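Local atomic coordinates of angiotensin-converting enzyme (Anopheles gambiae, PDB entry 6S1Y), a protein that probably acts as a zinc-dependent peptidase of the angiotensin-converting enzyme family, cleaving peptides in the mosquito. Residues 429-434 / 492-497; 253-258 / 483-488; 439-444 / 460-465; 209-214 / 496-501. One frame throughout, in Å; residues are numbered along the deposited sequence.

Overall arrangement
From the N terminus, the first helix to take part is 203-233, which contact 4 (209-214 with 496-501) ties to helix 495-514, closing the longest loop. Within that loop lies contact 2, which joins the coil 253-258 to residues 483-488. Contact 1 opens at 429-434, inside the loop of contact 2, but closes at 492-497, beyond it, so contacts 1 and 2 cross; it shares Arg496 and Tyr497 with contact 4. Contact 3 (439-444 with 460-465) spans the shortest loop and lies inside those of the other three. Contacts 1 and 2 touch the glutamyl ligand, and Tyr497 carries contact 4's helix to it, while contact 3 packs helix 455-467 against helix 431-447, which contact 1 also uses.

Contact 1 of 4, residues 429-434 / 492-497; sequences LVFLPF and VEYLRY. With KSN ((2~{S})-2-[[(4~{S})-4-azanyl-5-oxidanyl-5-oxidanylidene-pentanoyl]amino]pentanedioic acid), chain H.
Phe431 and Tyr494 approach from opposite directions and meet rim to rim, their ring planes turned 51° apart, in an aromatic cluster that Phe434 completes. The cluster borders the ligand pocket, which Phe431 and Tyr494 line, and joins the beginning of helix 431-447 to the residues leading into helix 495-514. Phe431 CE1 lies 3.2 Å from Tyr494 OH, which sits at the edge of both phenylalanine rings. Phe434 crosses Tyr494 at about a right angle, with CE2 of Phe434 3.7 Å from CE2 of Tyr494. The rims of both phenylalanines thus converge on the phenol end of Tyr494, and the hydroxyl donates to ligand O19 over 2.6 Å. Next to CE1 on the same rim, Phe431 CZ packs 3.6 Å from CB of Tyr497. The Tyr497 ring leads on, since its CG lies anti to the carbonyl carbon (chi1 -56°), and passes CD2 3.5 Å above the centre of the Tyr494 ring. Glu493 OE1 caps the helix, accepting from Arg496 N and, in a salt bridge, from Arg496 NE, which reach it from opposite faces of the carboxylate. At the end of the Tyr497 ring, OH donates to ligand O15 over 2.7 Å.

Contact 2 of 4, residues 253-258 / 483-488; sequences WAQTWD and PAKYHV. With KSN ((2~{S})-2-[[(4~{S})-4-azanyl-5-oxidanyl-5-oxidanylidene-pentanoyl]amino]pentanedioic acid), chain H.
Lys485 lays its aliphatic chain over the indole of Trp253 and brings its ammonium group to Gln255. CB begins beside the five-membered ring, 3.9 Å from Trp253 CD1, and a bend at chi2 (65°) turns the chain across the indole. CD sits over that ring, 3.7 Å from its centroid and 9° off the normal, a CH-pi contact. CE comes within 3.4 Å of Gln255 OE1. At the tip, NZ stands over the six-membered ring of Trp253 in a cation-pi contact, 4.5 Å from the centroid, and donates to Gln255 OE1 over 2.7 Å, in the carbonyl plane and on a lone pair. Here the contact enters the ligand pocket, where the coil 253-258 faces the N-cap residue of helix 486-489: Lys485 NZ donates to ligand O19 over 2.9 Å, and Gln255 NE2 donates to the same oxygen with an N-H...O angle of 162°. Both side chains thus grip one carboxylate oxygen, and the two bonds of Gln255, OE1 to the lysine and NE2 to the ligand, fix the rotation of its amide. The indole is fixed by its edge, Trp253 NE1 donating to Ala484 O over 2.8 Å from above the carbonyl plane; Trp159 NE1 shares that acceptor.

Contact 3 of 4, residues 439-444 / 460-465; sequences DKYRWG and WEMRSR
Met462 reaches from helix 455-467 to the backbone of helix 431-447, and its thioether end carries nearly the whole contact. The two helices follow each other in the chain, and CA of Tyr441 and CA of Met462 come within 7.4 Å. With CG anti to the carbonyl carbon (chi1 -76°) and an extended second torsion, the methionine stretches straight across the gap; the bend comes at chi3 (38°), where CE swings along the facing helix. There the methyl lies 3.3 Å from Tyr441 N and 3.6 Å from Lys440 CB. Lys440 is itself almost fully extended from CB to CE, so CB, CG and CD all lie alongside the same methyl, with Met462 CE 3.6 Å from Lys440 CD. The lysine turns only at chi4, which takes NZ away to the hydroxyl of Tyr436. On the next residue, Tyr441 CB lies 3.9 Å from Met462 CE, and the sulfur sits at the edge of the tyrosine ring, near its plane. The Tyr441 ring runs on toward the second helix, its OH bonded to Tyr455 O and its ring edge-to-face with Phe459. Across these two segments the chemistry is therefore apolar: the methyl and sulfur of Met462 pack by van der Waals contact on the methylenes of Lys440, on Tyr441 CB and on the helix backbone, while the polar ends of Lys440 and Tyr441 are satisfied elsewhere.

Contact 4 of 4, residues 209-214 / 496-501; sequences DVIEQI and RYFVSY. With KSN ((2~{S})-2-[[(4~{S})-4-azanyl-5-oxidanyl-5-oxidanylidene-pentanoyl]amino]pentanedioic acid), chain H.
Two long helices of this largely helical peptidase fold, 203-233 and 495-514, meet here through one aromatic side chain: Phe498 fits against Val210 and Ile211. The backbones stay well apart, since the nearest pair of CA atoms, Val210 and Phe498, is separated by 9.7 Å, and the phenylalanine spans the distance. Its CG stands anti to the backbone N (chi1 -177°), which carries the ring out from its helix toward the other. The far rim of the ring does the touching. CZ meets the gamma branch of valine, with Val210 CG1 3.8 Å away, the two side chains sliding past each other in opposite directions. CE2 meets isoleucine, 3.7 Å from Ile211 CG1 and equally close to Ile211 CD1; the side chain crosses the ring obliquely, and the CD1 methyl arrives at the ring edge, in its plane. Ile211 CG1 is anti to its carbonyl carbon, and a further turn at chi2 (-67°) brings CD1 to that edge. Tyr436 of helix 431-447 also packs on both Phe498 and Ile211, and Val207, one turn before Ile211, touches Phe498, so the ring is held from more than one helix. The preceding residue, Tyr497, points instead into the ligand pocket and touches the zinc ligand Glu385; the side chain of Phe498 is about 13 Å from the zinc ion. The interface itself is made of hydrocarbon alone, with all three touching residues buried, which implies that its hold comes from van der Waals fit and the exclusion of water.

Contact 1 of 4, residues 429-434 / 492-497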
# COMPACT_ATOMS: atom_id res chain seq x y z
N LEU A 429 -7.87 0.67 10.52
CA LEU A 429 -7.70 1.98 11.11
C LEU A 429 -6.27 2.19 11.57
O LEU A 429 -5.72 3.28 11.39
CB LEU A 429 -8.68 2.18 12.26
CG LEU A 429 -8.55 3.57 12.87
CD1 LEU A 429 -9.06 4.62 11.91
CD2 LEU A 429 -9.29 3.65 14.17
N VAL A 430 -5.64 1.17 12.16
CA VAL A 430 -4.30 1.34 12.71
C VAL A 430 -3.25 1.63 11.64
O VAL A 430 -2.13 2.07 11.95
CB VAL A 430 -3.86 0.11 13.52
CG1 VAL A 430 -4.88 -0.21 14.61
CG2 VAL A 430 -3.66 -1.07 12.63
N PHE A 431 -3.57 1.37 10.37
CA PHE A 431 -2.59 1.52 9.30
C PHE A 431 -2.33 2.99 8.96
O PHE A 431 -1.23 3.35 8.53
CB PHE A 431 -3.09 0.71 8.08
CG PHE A 431 -2.27 0.89 6.85
CD1 PHE A 431 -1.11 0.17 6.65
CD2 PHE A 431 -2.69 1.75 5.86
CE1 PHE A 431 -0.36 0.34 5.52
CE2 PHE A 431 -1.93 1.94 4.72
CZ PHE A 431 -0.77 1.23 4.56
N LEU A 432 -3.30 3.86 9.17
CA LEU A 432 -3.13 5.26 8.77
C LEU A 432 -1.98 5.94 9.50
O LEU A 432 -1.11 6.52 8.82
CB LEU A 432 -4.45 6.01 8.97
CG LEU A 432 -5.45 5.58 7.89
CD1 LEU A 432 -6.81 5.38 8.43
CD2 LEU A 432 -5.50 6.61 6.78
N PRO A 433 -1.88 5.90 10.82
CA PRO A 433 -0.68 6.45 11.46
C PRO A 433 0.60 5.82 10.97
O PRO A 433 1.61 6.51 10.81
CB PRO A 433 -0.92 6.18 12.96
CG PRO A 433 -2.45 5.97 13.07
CD PRO A 433 -2.84 5.34 11.79
N PHE A 434 0.60 4.51 10.72
CA PHE A 434 1.79 3.89 10.17
C PHE A 434 2.16 4.50 8.83
O PHE A 434 3.30 4.91 8.62
CB PHE A 434 1.57 2.39 10.01
CG PHE A 434 2.70 1.69 9.30
CD1 PHE A 434 3.81 1.25 10.02
CD2 PHE A 434 2.66 1.47 7.95
CE1 PHE A 434 4.84 0.60 9.39
CE2 PHE A 434 3.69 0.82 7.31
CZ PHE A 434 4.78 0.38 8.02
N VAL A 492 9.60 3.12 -3.16
CA VAL A 492 8.20 3.29 -3.53
C VAL A 492 7.59 4.26 -2.54
O VAL A 492 7.58 4.01 -1.33
CB VAL A 492 7.44 1.96 -3.54
CG1 VAL A 492 5.99 2.21 -3.85
CG2 VAL A 492 8.06 0.98 -4.55
N GLU A 493 7.10 5.39 -3.06
CA GLU A 493 6.36 6.36 -2.25
C GLU A 493 5.26 5.65 -1.46
O GLU A 493 4.63 4.72 -1.96
CB GLU A 493 5.77 7.42 -3.20
CG GLU A 493 5.18 8.62 -2.52
CD GLU A 493 3.68 8.54 -2.42
OE1 GLU A 493 3.12 7.43 -2.48
OE2 GLU A 493 3.06 9.61 -2.25
N TYR A 494 5.05 6.08 -0.20
CA TYR A 494 4.09 5.39 0.66
C TYR A 494 2.86 6.21 1.00
O TYR A 494 1.86 5.64 1.45
CB TYR A 494 4.74 4.92 1.97
CG TYR A 494 4.15 3.64 2.54
CD1 TYR A 494 4.48 2.40 2.01
CD2 TYR A 494 3.26 3.66 3.61
CE1 TYR A 494 3.95 1.24 2.52
CE2 TYR A 494 2.73 2.51 4.14
CZ TYR A 494 3.08 1.30 3.58
OH TYR A 494 2.54 0.17 4.11
N LEU A 495 2.89 7.52 0.78
CA LEU A 495 1.70 8.33 1.06
C LEU A 495 0.51 7.88 0.22
O LEU A 495 -0.64 8.07 0.64
CB LEU A 495 1.99 9.81 0.82
CG LEU A 495 0.87 10.71 1.35
CD1 LEU A 495 1.04 10.93 2.84
CD2 LEU A 495 0.82 12.03 0.61
N ARG A 496 0.75 7.28 -0.95
CA ARG A 496 -0.35 6.69 -1.72
C ARG A 496 -1.28 5.85 -0.85
O ARG A 496 -2.50 5.85 -1.05
CB ARG A 496 0.21 5.82 -2.86
CG ARG A 496 1.19 4.74 -2.40
CD ARG A 496 1.89 4.06 -3.59
NE ARG A 496 2.75 4.97 -4.34
CZ ARG A 496 3.38 4.64 -5.46
NH1 ARG A 496 3.25 3.42 -5.94
NH2 ARG A 496 4.14 5.53 -6.11
N TYR A 497 -0.72 5.10 0.12
CA TYR A 497 -1.55 4.20 0.91
C TYR A 497 -2.32 4.97 1.99
O TYR A 497 -3.47 4.65 2.28
CB TYR A 497 -0.70 3.08 1.52
CG TYR A 497 0.09 2.28 0.49
CD1 TYR A 497 -0.52 1.26 -0.26
CD2 TYR A 497 1.43 2.54 0.27
CE1 TYR A 497 0.20 0.54 -1.20
CE2 TYR A 497 2.15 1.83 -0.68
CZ TYR A 497 1.53 0.84 -1.41
OH TYR A 497 2.25 0.11 -2.33
C10 KSN H . 5.11 -1.86 -6.22
C13 KSN H . 1.04 -2.56 -4.09
C17 KSN H . 1.94 -3.08 2.37
C02 KSN H . 0.60 -2.89 1.66
C03 KSN H . 0.67 -2.78 0.13
C04 KSN H . 1.91 -3.34 -0.55
C05 KSN H . 1.65 -4.48 -1.58
C07 KSN H . 2.42 -3.09 -3.61
C08 KSN H . 3.45 -3.20 -4.73
C09 KSN H . 3.87 -1.84 -5.31
N01 KSN H . -0.08 -1.69 2.16
N06 KSN H . 1.96 -4.34 -3.01
O11 KSN H . 5.91 -2.85 -6.16
O12 KSN H . 5.37 -0.89 -7.02
O14 KSN H . 0.21 -3.39 -4.54
O15 KSN H . 0.72 -1.36 -3.99
O16 KSN H . 1.25 -5.53 -1.18
O18 KSN H . 2.37 -4.26 2.51
O19 KSN H . 2.64 -2.14 2.84

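Contact 2 of 4, residues 253-258 / 483-488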
# COMPACT_ATOMS: atom_id res chain seq x y z
N TRP A 253 6.12 -5.14 10.83
CA TRP A 253 6.17 -3.69 10.91
C TRP A 253 5.07 -3.11 11.79
O TRP A 253 5.00 -1.90 11.96
CB TRP A 253 6.09 -3.13 9.49
CG TRP A 253 7.05 -3.84 8.59
CD1 TRP A 253 8.36 -3.52 8.39
CD2 TRP A 253 6.80 -5.02 7.81
NE1 TRP A 253 8.94 -4.41 7.52
CE2 TRP A 253 8.00 -5.35 7.16
CE3 TRP A 253 5.66 -5.81 7.57
CZ2 TRP A 253 8.11 -6.42 6.28
CZ3 TRP A 253 5.77 -6.90 6.72
CH2 TRP A 253 6.99 -7.19 6.07
N ALA A 254 4.20 -3.96 12.34
CA ALA A 254 3.04 -3.53 13.13
C ALA A 254 2.15 -2.59 12.33
O ALA A 254 1.49 -1.72 12.91
CB ALA A 254 3.47 -2.86 14.43
N GLN A 255 2.11 -2.76 11.01
CA GLN A 255 1.34 -1.82 10.19
C GLN A 255 -0.14 -2.15 10.19
O GLN A 255 -0.97 -1.26 10.02
CB GLN A 255 1.89 -1.82 8.76
CG GLN A 255 1.67 -3.08 7.96
CD GLN A 255 2.39 -3.02 6.62
OE1 GLN A 255 3.62 -2.87 6.59
NE2 GLN A 255 1.64 -3.03 5.52
N THR A 256 -0.50 -3.42 10.33
CA THR A 256 -1.87 -3.86 10.49
C THR A 256 -1.85 -4.95 11.55
O THR A 256 -0.88 -5.73 11.61
CB THR A 256 -2.48 -4.39 9.19
OG1 THR A 256 -1.62 -5.39 8.65
CG2 THR A 256 -2.61 -3.27 8.15
N TRP A 257 -2.88 -5.01 12.38
CA TRP A 257 -2.90 -5.95 13.48
C TRP A 257 -3.98 -7.01 13.31
O TRP A 257 -4.39 -7.64 14.29
CB TRP A 257 -3.09 -5.21 14.81
CG TRP A 257 -2.19 -4.02 15.02
CD1 TRP A 257 -1.02 -3.74 14.37
CD2 TRP A 257 -2.40 -2.95 15.95
NE1 TRP A 257 -0.50 -2.55 14.84
CE2 TRP A 257 -1.33 -2.05 15.80
CE3 TRP A 257 -3.41 -2.65 16.88
CZ2 TRP A 257 -1.24 -0.87 16.56
CZ3 TRP A 257 -3.31 -1.48 17.62
CH2 TRP A 257 -2.23 -0.62 17.46
N ASP A 258 -4.44 -7.24 12.07
CA ASP A 258 -5.47 -8.22 11.79
C ASP A 258 -5.15 -9.60 12.34
O ASP A 258 -6.05 -10.32 12.77
CB ASP A 258 -5.71 -8.29 10.27
CG ASP A 258 -4.43 -8.56 9.48
OD1 ASP A 258 -3.45 -7.78 9.60
OD2 ASP A 258 -4.40 -9.55 8.72
N PRO A 483 15.02 0.51 6.17
CA PRO A 483 15.01 -0.33 4.94
C PRO A 483 14.45 -1.73 5.15
O PRO A 483 14.24 -2.44 4.16
CB PRO A 483 16.50 -0.39 4.53
CG PRO A 483 17.13 0.78 5.24
CD PRO A 483 16.38 0.90 6.55
N ALA A 484 14.22 -2.15 6.39
CA ALA A 484 13.55 -3.41 6.69
C ALA A 484 12.11 -3.44 6.19
O ALA A 484 11.44 -4.46 6.34
CB ALA A 484 13.57 -3.67 8.20
N LYS A 485 11.62 -2.34 5.64
CA LYS A 485 10.27 -2.26 5.07
C LYS A 485 10.42 -2.16 3.56
O LYS A 485 11.20 -1.33 3.06
CB LYS A 485 9.53 -1.05 5.64
CG LYS A 485 8.20 -0.76 5.01
CD LYS A 485 7.19 -1.86 5.25
CE LYS A 485 5.92 -1.63 4.44
NZ LYS A 485 5.07 -2.88 4.31
N TYR A 486 9.68 -3.02 2.83
CA TYR A 486 9.89 -3.19 1.40
C TYR A 486 9.98 -1.85 0.69
O TYR A 486 10.94 -1.57 -0.03
CB TYR A 486 8.77 -4.05 0.76
CG TYR A 486 8.91 -4.11 -0.77
CD1 TYR A 486 9.89 -4.88 -1.37
CD2 TYR A 486 8.10 -3.34 -1.59
CE1 TYR A 486 10.04 -4.91 -2.75
CE2 TYR A 486 8.25 -3.37 -3.00
CZ TYR A 486 9.22 -4.17 -3.56
OH TYR A 486 9.41 -4.22 -4.92
N HIS A 487 8.96 -1.00 0.89
CA HIS A 487 8.84 0.22 0.09
C HIS A 487 9.99 1.19 0.32
O HIS A 487 10.22 2.07 -0.52
CB HIS A 487 7.51 0.91 0.39
CG HIS A 487 6.33 0.05 0.13
ND1 HIS A 487 6.12 -1.13 0.80
CD2 HIS A 487 5.31 0.17 -0.75
CE1 HIS A 487 5.02 -1.70 0.35
NE2 HIS A 487 4.51 -0.93 -0.59
N VAL A 488 10.70 1.07 1.43
CA VAL A 488 11.87 1.90 1.66
C VAL A 488 13.05 1.39 0.84
O VAL A 488 13.69 2.15 0.11
CB VAL A 488 12.19 1.97 3.16
CG1 VAL A 488 13.47 2.74 3.40
CG2 VAL A 488 11.06 2.64 3.95
C10 KSN H . 5.11 -1.86 -6.22
C13 KSN H . 1.04 -2.56 -4.09
C17 KSN H . 1.94 -3.08 2.37
C02 KSN H . 0.60 -2.89 1.66
C03 KSN H . 0.67 -2.78 0.13
C04 KSN H . 1.91 -3.34 -0.55
C05 KSN H . 1.65 -4.48 -1.58
C07 KSN H . 2.42 -3.09 -3.61
C08 KSN H . 3.45 -3.20 -4.73
C09 KSN H . 3.87 -1.84 -5.31
N01 KSN H . -0.08 -1.69 2.16
N06 KSN H . 1.96 -4.34 -3.01
O11 KSN H . 5.91 -2.85 -6.16
O12 KSN H . 5.37 -0.89 -7.02
O14 KSN H . 0.21 -3.39 -4.54
O15 KSN H . 0.72 -1.36 -3.99
O16 KSN H . 1.25 -5.53 -1.18
O18 KSN H . 2.37 -4.26 2.51
O19 KSN H . 2.64 -2.14 2.84

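Contact 3 of 4, residues 439-444 / 460-465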
# COMPACT_ATOMS: atom_id res chain seq x y z
N ASP A 439 6.29 8.29 5.20
CA ASP A 439 6.71 9.40 4.35
C ASP A 439 7.02 10.66 5.13
O ASP A 439 7.90 11.42 4.72
CB ASP A 439 5.67 9.64 3.25
CG ASP A 439 5.88 8.68 2.05
OD1 ASP A 439 6.78 7.82 2.15
OD2 ASP A 439 5.18 8.79 1.02
N LYS A 440 6.40 10.88 6.28
CA LYS A 440 6.86 12.00 7.10
C LYS A 440 8.33 11.81 7.42
O LYS A 440 9.13 12.74 7.31
CB LYS A 440 6.02 12.13 8.37
CG LYS A 440 6.27 13.39 9.18
CD LYS A 440 5.60 13.30 10.56
CE LYS A 440 5.78 14.58 11.42
NZ LYS A 440 4.89 15.68 10.96
N TYR A 441 8.73 10.58 7.74
CA TYR A 441 10.14 10.30 7.97
C TYR A 441 10.96 10.53 6.70
O TYR A 441 12.00 11.19 6.74
CB TYR A 441 10.33 8.87 8.46
CG TYR A 441 11.78 8.47 8.61
CD1 TYR A 441 12.50 8.87 9.71
CD2 TYR A 441 12.42 7.70 7.65
CE1 TYR A 441 13.82 8.52 9.85
CE2 TYR A 441 13.74 7.34 7.80
CZ TYR A 441 14.44 7.75 8.90
OH TYR A 441 15.75 7.38 9.05
N ARG A 442 10.51 9.98 5.57
CA ARG A 442 11.33 10.09 4.37
C ARG A 442 11.36 11.52 3.86
O ARG A 442 12.41 11.98 3.39
CB ARG A 442 10.83 9.11 3.30
CG ARG A 442 11.22 7.68 3.64
CD ARG A 442 11.03 6.67 2.48
NE ARG A 442 9.63 6.41 2.14
CZ ARG A 442 9.22 5.55 1.20
NH1 ARG A 442 10.08 4.84 0.46
NH2 ARG A 442 7.93 5.40 0.99
N TRP A 443 10.26 12.26 3.97
CA TRP A 443 10.31 13.68 3.63
C TRP A 443 11.39 14.38 4.46
O TRP A 443 12.10 15.26 3.95
CB TRP A 443 8.98 14.37 3.89
CG TRP A 443 7.86 13.87 3.09
CD1 TRP A 443 7.94 13.17 1.93
CD2 TRP A 443 6.47 14.00 3.39
NE1 TRP A 443 6.68 12.86 1.48
CE2 TRP A 443 5.76 13.35 2.36
CE3 TRP A 443 5.75 14.60 4.44
CZ2 TRP A 443 4.37 13.28 2.34
CZ3 TRP A 443 4.36 14.53 4.42
CH2 TRP A 443 3.68 13.87 3.38
N GLY A 444 11.51 14.01 5.74
CA GLY A 444 12.48 14.65 6.60
C GLY A 444 13.91 14.35 6.19
O GLY A 444 14.77 15.23 6.26
N TRP A 460 12.40 5.64 14.89
CA TRP A 460 11.65 5.00 15.96
C TRP A 460 10.95 6.02 16.85
O TRP A 460 9.92 5.71 17.45
CB TRP A 460 12.57 4.10 16.78
CG TRP A 460 13.00 2.87 16.03
CD1 TRP A 460 14.28 2.51 15.68
CD2 TRP A 460 12.14 1.85 15.52
NE1 TRP A 460 14.26 1.30 14.98
CE2 TRP A 460 12.95 0.89 14.86
CE3 TRP A 460 10.75 1.65 15.55
CZ2 TRP A 460 12.43 -0.25 14.27
CZ3 TRP A 460 10.24 0.51 14.94
CH2 TRP A 460 11.08 -0.42 14.31
N GLU A 461 11.48 7.24 16.94
CA GLU A 461 10.80 8.28 17.71
C GLU A 461 9.48 8.65 17.04
O GLU A 461 8.45 8.79 17.71
CB GLU A 461 11.71 9.51 17.87
CG GLU A 461 11.03 10.71 18.54
CD GLU A 461 11.91 11.97 18.56
OE1 GLU A 461 11.82 12.78 17.61
OE2 GLU A 461 12.70 12.14 19.52
N MET A 462 9.48 8.79 15.71
CA MET A 462 8.23 9.10 15.01
C MET A 462 7.26 7.92 15.08
O MET A 462 6.06 8.12 15.29
CB MET A 462 8.53 9.47 13.55
CG MET A 462 9.11 10.89 13.38
SD MET A 462 9.39 11.37 11.64
CE MET A 462 7.96 10.59 10.98
N ARG A 463 7.74 6.69 14.92
CA ARG A 463 6.84 5.54 15.05
C ARG A 463 6.18 5.53 16.43
O ARG A 463 4.98 5.22 16.56
CB ARG A 463 7.58 4.23 14.79
CG ARG A 463 8.23 4.08 13.40
CD ARG A 463 7.24 3.72 12.28
NE ARG A 463 6.49 2.52 12.65
CZ ARG A 463 5.20 2.52 12.96
NH1 ARG A 463 4.46 3.63 12.91
NH2 ARG A 463 4.65 1.39 13.33
N SER A 464 6.94 5.84 17.47
CA SER A 464 6.36 5.88 18.81
C SER A 464 5.34 7.01 18.92
O SER A 464 4.23 6.81 19.42
CB SER A 464 7.47 6.02 19.85
OG SER A 464 6.94 6.16 21.16
N ARG A 465 5.67 8.19 18.41
CA ARG A 465 4.77 9.34 18.59
C ARG A 465 3.42 9.07 17.95
O ARG A 465 2.37 9.30 18.57
CB ARG A 465 5.40 10.60 18.01
CG ARG A 465 4.39 11.75 17.89
CD ARG A 465 5.04 13.13 17.99
NE ARG A 465 4.01 14.18 17.85
CZ ARG A 465 3.21 14.59 18.83
NH1 ARG A 465 2.31 15.54 18.60
NH2 ARG A 465 3.31 14.07 20.05

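Contact 4 of 4, residues 209-214 / 496-501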
# COMPACT_ATOMS: atom_id res chain seq x y z
N ASP A 209 -4.08 17.13 8.98
CA ASP A 209 -5.42 17.30 9.54
C ASP A 209 -6.15 15.97 9.66
O ASP A 209 -6.90 15.77 10.62
CB ASP A 209 -6.24 18.26 8.69
CG ASP A 209 -5.71 19.67 8.72
OD1 ASP A 209 -4.83 19.98 9.57
OD2 ASP A 209 -6.18 20.47 7.89
N VAL A 210 -5.97 15.05 8.71
CA VAL A 210 -6.64 13.76 8.83
C VAL A 210 -6.06 12.98 10.00
O VAL A 210 -6.80 12.34 10.77
CB VAL A 210 -6.55 12.97 7.51
CG1 VAL A 210 -7.03 11.57 7.72
CG2 VAL A 210 -7.36 13.69 6.42
N ILE A 211 -4.74 13.02 10.18
CA ILE A 211 -4.11 12.30 11.30
C ILE A 211 -4.68 12.79 12.62
O ILE A 211 -4.94 11.99 13.53
CB ILE A 211 -2.59 12.46 11.26
CG1 ILE A 211 -1.97 11.39 10.36
CG2 ILE A 211 -2.01 12.32 12.66
CD1 ILE A 211 -2.10 9.94 10.91
N GLU A 212 -4.90 14.11 12.76
CA GLU A 212 -5.42 14.62 14.01
C GLU A 212 -6.87 14.22 14.24
O GLU A 212 -7.27 14.03 15.39
CB GLU A 212 -5.27 16.15 14.07
CG GLU A 212 -5.70 16.76 15.42
CD GLU A 212 -5.02 16.11 16.64
OE1 GLU A 212 -3.85 15.62 16.53
OE2 GLU A 212 -5.68 16.07 17.69
N GLN A 213 -7.66 14.07 13.17
CA GLN A 213 -9.04 13.63 13.34
C GLN A 213 -9.12 12.15 13.68
O GLN A 213 -10.01 11.72 14.41
CB GLN A 213 -9.86 13.89 12.08
CG GLN A 213 -9.98 15.34 11.68
CD GLN A 213 -10.72 15.48 10.37
OE1 GLN A 213 -11.95 15.36 10.34
NE2 GLN A 213 -9.99 15.67 9.28
N ILE A 214 -8.21 11.35 13.11
CA ILE A 214 -8.11 9.92 13.40
C ILE A 214 -7.59 9.65 14.82
O ILE A 214 -8.01 8.69 15.46
CB ILE A 214 -7.19 9.32 12.32
CG1 ILE A 214 -7.94 9.31 10.98
CG2 ILE A 214 -6.67 7.95 12.67
CD1 ILE A 214 -9.28 8.72 11.07
N ARG A 496 0.75 7.28 -0.95
CA ARG A 496 -0.35 6.69 -1.72
C ARG A 496 -1.28 5.85 -0.85
O ARG A 496 -2.50 5.85 -1.05
CB ARG A 496 0.21 5.82 -2.86
CG ARG A 496 1.19 4.74 -2.40
CD ARG A 496 1.89 4.06 -3.59
NE ARG A 496 2.75 4.97 -4.34
CZ ARG A 496 3.38 4.64 -5.46
NH1 ARG A 496 3.25 3.42 -5.94
NH2 ARG A 496 4.14 5.53 -6.11
N TYR A 497 -0.72 5.10 0.12
CA TYR A 497 -1.55 4.20 0.91
C TYR A 497 -2.32 4.97 1.99
O TYR A 497 -3.47 4.65 2.28
CB TYR A 497 -0.70 3.08 1.52
CG TYR A 497 0.09 2.28 0.49
CD1 TYR A 497 -0.52 1.26 -0.26
CD2 TYR A 497 1.43 2.54 0.27
CE1 TYR A 497 0.20 0.54 -1.20
CE2 TYR A 497 2.15 1.83 -0.68
CZ TYR A 497 1.53 0.84 -1.41
OH TYR A 497 2.25 0.11 -2.33
N PHE A 498 -1.73 6.02 2.54
CA PHE A 498 -2.47 6.89 3.44
C PHE A 498 -3.67 7.51 2.73
O PHE A 498 -4.81 7.47 3.24
CB PHE A 498 -1.54 7.99 3.98
CG PHE A 498 -2.20 8.91 4.98
CD1 PHE A 498 -2.99 9.97 4.56
CD2 PHE A 498 -2.04 8.70 6.34
CE1 PHE A 498 -3.60 10.81 5.48
CE2 PHE A 498 -2.65 9.53 7.27
CZ PHE A 498 -3.44 10.59 6.83
N VAL A 499 -3.45 8.08 1.56
CA VAL A 499 -4.54 8.69 0.80
C VAL A 499 -5.59 7.64 0.48
O VAL A 499 -6.80 7.86 0.67
CB VAL A 499 -3.98 9.36 -0.46
CG1 VAL A 499 -5.09 9.93 -1.31
CG2 VAL A 499 -3.05 10.47 -0.07
N SER A 500 -5.16 6.47 0.00
CA SER A 500 -6.09 5.38 -0.27
C SER A 500 -6.97 5.06 0.92
O SER A 500 -8.17 4.83 0.79
CB SER A 500 -5.32 4.13 -0.68
OG SER A 500 -6.21 3.03 -0.70
N TYR A 501 -6.37 4.94 2.11
CA TYR A 501 -7.14 4.50 3.27
C TYR A 501 -8.15 5.55 3.70
O TYR A 501 -9.17 5.19 4.30
CB TYR A 501 -6.19 4.11 4.41
CG TYR A 501 -5.85 2.64 4.36
CD1 TYR A 501 -5.16 2.10 3.28
CD2 TYR A 501 -6.24 1.78 5.38
CE1 TYR A 501 -4.86 0.75 3.21
CE2 TYR A 501 -5.94 0.40 5.32
CZ TYR A 501 -5.26 -0.10 4.22
OH TYR A 501 -4.96 -1.43 4.15
C10 KSN H . 5.11 -1.86 -6.22
C13 KSN H . 1.04 -2.56 -4.09
C17 KSN H . 1.94 -3.08 2.37
C02 KSN H . 0.60 -2.89 1.66
C03 KSN H . 0.67 -2.78 0.13
C04 KSN H . 1.91 -3.34 -0.55
C05 KSN H . 1.65 -4.48 -1.58
C07 KSN H . 2.42 -3.09 -3.61
C08 KSN H . 3.45 -3.20 -4.73
C09 KSN H . 3.87 -1.84 -5.31
N01 KSN H . -0.08 -1.69 2.16
N06 KSN H . 1.96 -4.34 -3.01
O11 KSN H . 5.91 -2.85 -6.16
O12 KSN H . 5.37 -0.89 -7.02
O14 KSN H . 0.21 -3.39 -4.54
O15 KSN H . 0.72 -1.36 -3.99
O16 KSN H . 1.25 -5.53 -1.18
O18 KSN H . 2.37 -4.26 2.51
O19 KSN H . 2.64 -2.14 2.84